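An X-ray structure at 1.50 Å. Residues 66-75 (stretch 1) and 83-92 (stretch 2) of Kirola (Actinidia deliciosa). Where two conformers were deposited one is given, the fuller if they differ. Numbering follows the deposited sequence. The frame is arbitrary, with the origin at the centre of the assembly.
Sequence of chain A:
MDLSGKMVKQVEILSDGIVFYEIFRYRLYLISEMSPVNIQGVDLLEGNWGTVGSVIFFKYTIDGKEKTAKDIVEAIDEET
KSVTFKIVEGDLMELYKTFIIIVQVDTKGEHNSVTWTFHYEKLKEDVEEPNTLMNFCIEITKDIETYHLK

Stretch 1 66-75: EKTAKDIVEA
Stretch 2, residues 83-92: VTFKIVEGDL

Adjacent antiparallel strands satisfy each other's backbone polar groups in alternate pairs, and this contact in Kirola shows how the rule survives two irregularities. Residues 66-75 form a strand, extended except at E74, and run at 142° to strand 83-88. The regular stretch centres on the I72-K86 pair: I72 N donates to K86 O (2.9 Å) and K86 N to I72 O (2.8 Å). The flanking pairs, D71 with I87 and V73 with F85, lack such bonds, and their side chains share one face; there V73 CG2 lies 4.0 Å from F85 CE1 and D71 OD1 3.6 Å from I87 CG1. F85 and I87 adopt m rotamers, V73 t.

On either side of this pair and its flanking pairs, the register slips by one residue. At the first bulge V88 (phi/psi -113/-27) is the extra residue, and K70 O accepts from both V88 N (2.8 Å) and E89 N (3.3 Å), while K70 N donates to E89 O (2.9 Å). At the second, E74 (-82/-31) is inserted: its N donates to T84 O (2.8 Å), and T84 N reaches A75 O (2.9 Å). On the face shared by K70 and E89, the K70 side chain (t, t, p, t), bent at chi3, brings NZ to 3.5 Å from E89 OE1, a salt bridge.

At G90 the chain has phi/psi 134/-175, and a CB would fall 2.2 Å from T68 O and 2.8 Å from A69 CA, besides jamming against the preceding carbonyl. Next, D91 (-55/-42, chi1 m) substitutes a carboxylate for a strand carbonyl. Its OD2 accepts from T68 N (2.9 Å, nearly linear), while D91 N donates to T68 O (3.2 Å). Water completes the arrangement: one molecule donates to D91 OD1 and E66 O, another donates to OD1 while accepting from K67 NZ, a third joins T68 O to L92 N, and a fourth donates to D91 OD2 (2.6 Å from its O) and hydrogen-bonds T68 OG1 (2.7 Å).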

# COMPACT_ATOMS: atom_id res chain seq x y z
N GLU A 66 14.83 -5.09 -7.29
CA GLU A 66 14.74 -4.53 -5.96
C GLU A 66 14.58 -3.02 -6.06
O GLU A 66 15.31 -2.34 -6.83
CB GLU A 66 15.94 -4.91 -5.10
CG GLU A 66 16.06 -6.43 -4.84
CD GLU A 66 17.20 -6.80 -3.89
OE1 GLU A 66 17.85 -5.90 -3.31
OE2 GLU A 66 17.44 -8.01 -3.76
N LYS A 67 13.59 -2.53 -5.34
CA LYS A 67 13.26 -1.12 -5.30
C LYS A 67 13.13 -0.64 -3.88
O LYS A 67 13.00 -1.44 -2.96
CB LYS A 67 11.99 -0.85 -6.06
CG LYS A 67 12.17 -1.10 -7.59
CD LYS A 67 10.97 -0.72 -8.37
CE LYS A 67 11.07 -1.25 -9.78
NZ LYS A 67 11.48 -0.23 -10.75
N THR A 68 13.16 0.67 -3.68
CA THR A 68 12.89 1.24 -2.37
C THR A 68 11.93 2.41 -2.48
O THR A 68 11.80 3.02 -3.54
CB THR A 68 14.16 1.71 -1.61
OG1 THR A 68 14.77 2.84 -2.27
CG2 THR A 68 15.17 0.59 -1.47
N ALA A 69 11.27 2.73 -1.38
CA ALA A 69 10.40 3.91 -1.29
C ALA A 69 10.43 4.40 0.13
O ALA A 69 10.49 3.60 1.08
CB ALA A 69 9.00 3.57 -1.66
N LYS A 70 10.37 5.70 0.31
CA LYS A 70 10.14 6.28 1.61
C LYS A 70 8.81 7.00 1.52
O LYS A 70 8.57 7.83 0.62
CB LYS A 70 11.24 7.29 1.97
CG LYS A 70 11.14 7.83 3.32
CD LYS A 70 12.29 8.77 3.69
CE LYS A 70 12.28 10.01 2.90
NZ LYS A 70 13.32 10.94 3.47
N ASP A 71 7.93 6.70 2.46
CA ASP A 71 6.57 7.23 2.48
C ASP A 71 6.27 7.93 3.77
O ASP A 71 6.84 7.58 4.82
CB ASP A 71 5.50 6.13 2.41
CG ASP A 71 5.49 5.34 1.14
OD1 ASP A 71 6.40 5.42 0.31
OD2 ASP A 71 4.50 4.53 1.00
N ILE A 72 5.37 8.93 3.70
CA ILE A 72 4.75 9.53 4.88
C ILE A 72 3.31 9.07 4.96
O ILE A 72 2.63 8.91 3.95
CB ILE A 72 4.86 11.11 4.91
CG1 ILE A 72 4.24 11.71 6.18
CG2 ILE A 72 4.26 11.76 3.68
CD1 ILE A 72 4.70 13.15 6.47
N VAL A 73 2.84 8.82 6.18
CA VAL A 73 1.42 8.54 6.38
C VAL A 73 0.74 9.91 6.43
O VAL A 73 0.89 10.67 7.40
CB VAL A 73 1.17 7.76 7.63
CG1 VAL A 73 -0.38 7.63 7.84
CG2 VAL A 73 1.79 6.35 7.54
N GLU A 74 0.05 10.28 5.37
CA GLU A 74 -0.56 11.60 5.21
C GLU A 74 -1.89 11.69 5.92
O GLU A 74 -2.31 12.80 6.24
CB GLU A 74 -0.73 11.86 3.69
CG GLU A 74 -1.64 12.82 3.11
CD GLU A 74 -1.34 12.96 1.59
OE1 GLU A 74 -0.17 13.15 1.21
OE2 GLU A 74 -2.29 13.01 0.83
N ALA A 75 -2.62 10.60 6.02
CA ALA A 75 -3.97 10.60 6.57
C ALA A 75 -4.34 9.27 7.12
O ALA A 75 -3.92 8.23 6.59
CB ALA A 75 -4.98 11.03 5.47
N VAL A 83 -6.13 4.48 5.33
CA VAL A 83 -4.79 5.03 5.57
C VAL A 83 -4.23 5.47 4.23
O VAL A 83 -4.42 4.78 3.21
CB VAL A 83 -3.90 4.09 6.37
CG1 VAL A 83 -3.80 2.73 5.70
CG2 VAL A 83 -2.48 4.74 6.62
N THR A 84 -3.66 6.67 4.21
CA THR A 84 -3.11 7.27 3.01
C THR A 84 -1.59 7.44 3.15
O THR A 84 -1.11 8.08 4.09
CB THR A 84 -3.72 8.64 2.72
OG1 THR A 84 -5.14 8.50 2.59
CG2 THR A 84 -3.14 9.27 1.46
N PHE A 85 -0.87 6.86 2.20
CA PHE A 85 0.59 6.90 2.12
C PHE A 85 1.01 7.80 0.97
O PHE A 85 0.50 7.70 -0.15
CB PHE A 85 1.11 5.52 1.83
CG PHE A 85 0.80 4.49 2.88
CD1 PHE A 85 1.61 4.32 3.98
CD2 PHE A 85 -0.31 3.71 2.75
CE1 PHE A 85 1.28 3.35 4.98
CE2 PHE A 85 -0.65 2.73 3.72
CZ PHE A 85 0.15 2.56 4.83
N LYS A 86 1.87 8.78 1.25
CA LYS A 86 2.46 9.64 0.23
C LYS A 86 3.89 9.17 -0.03
O LYS A 86 4.68 9.17 0.90
CB LYS A 86 2.45 11.12 0.64
CG LYS A 86 3.22 12.01 -0.31
CD LYS A 86 3.19 13.46 0.19
CE LYS A 86 4.09 14.32 -0.59
NZ LYS A 86 4.04 15.65 0.08
N ILE A 87 4.24 8.84 -1.25
CA ILE A 87 5.60 8.45 -1.60
C ILE A 87 6.43 9.69 -1.77
O ILE A 87 6.06 10.58 -2.54
CB ILE A 87 5.66 7.55 -2.87
CG1 ILE A 87 4.72 6.35 -2.73
CG2 ILE A 87 7.16 7.16 -3.14
CD1 ILE A 87 4.57 5.48 -3.99
N VAL A 88 7.53 9.80 -1.03
CA VAL A 88 8.34 11.03 -1.07
C VAL A 88 9.68 10.81 -1.68
O VAL A 88 10.25 11.75 -2.28
CB VAL A 88 8.45 11.70 0.28
CG1 VAL A 88 7.01 12.14 0.75
CG2 VAL A 88 9.14 10.91 1.33
N GLU A 89 10.21 9.60 -1.61
CA GLU A 89 11.45 9.24 -2.28
C GLU A 89 11.39 7.82 -2.77
O GLU A 89 10.66 7.01 -2.21
CB GLU A 89 12.65 9.35 -1.32
CG GLU A 89 12.92 10.68 -0.74
CD GLU A 89 14.21 10.72 0.11
OE1 GLU A 89 14.71 9.65 0.53
OE2 GLU A 89 14.72 11.84 0.35
N GLY A 90 12.16 7.52 -3.78
CA GLY A 90 12.37 6.15 -4.22
C GLY A 90 12.27 6.00 -5.71
O GLY A 90 12.17 6.98 -6.44
N ASP A 91 12.34 4.76 -6.16
CA ASP A 91 12.36 4.49 -7.59
C ASP A 91 11.15 5.12 -8.29
O ASP A 91 11.28 5.61 -9.42
CB ASP A 91 12.40 2.98 -7.85
CG ASP A 91 13.66 2.33 -7.31
OD1 ASP A 91 14.56 1.99 -8.10
OD2 ASP A 91 13.80 2.15 -6.08
N LEU A 92 9.98 5.03 -7.68
CA LEU A 92 8.76 5.61 -8.31
C LEU A 92 8.87 7.09 -8.64
O LEU A 92 8.27 7.58 -9.62
CB LEU A 92 7.52 5.35 -7.44
CG LEU A 92 6.91 3.96 -7.51
CD1 LEU A 92 6.06 3.58 -6.32
CD2 LEU A 92 6.12 3.78 -8.86
O HOH W 1 16.38 0.16 -7.40
O HOH W 2 13.82 1.53 -10.69
O HOH W 3 9.55 3.44 -5.28
O HOH W 4 15.96 2.38 -4.70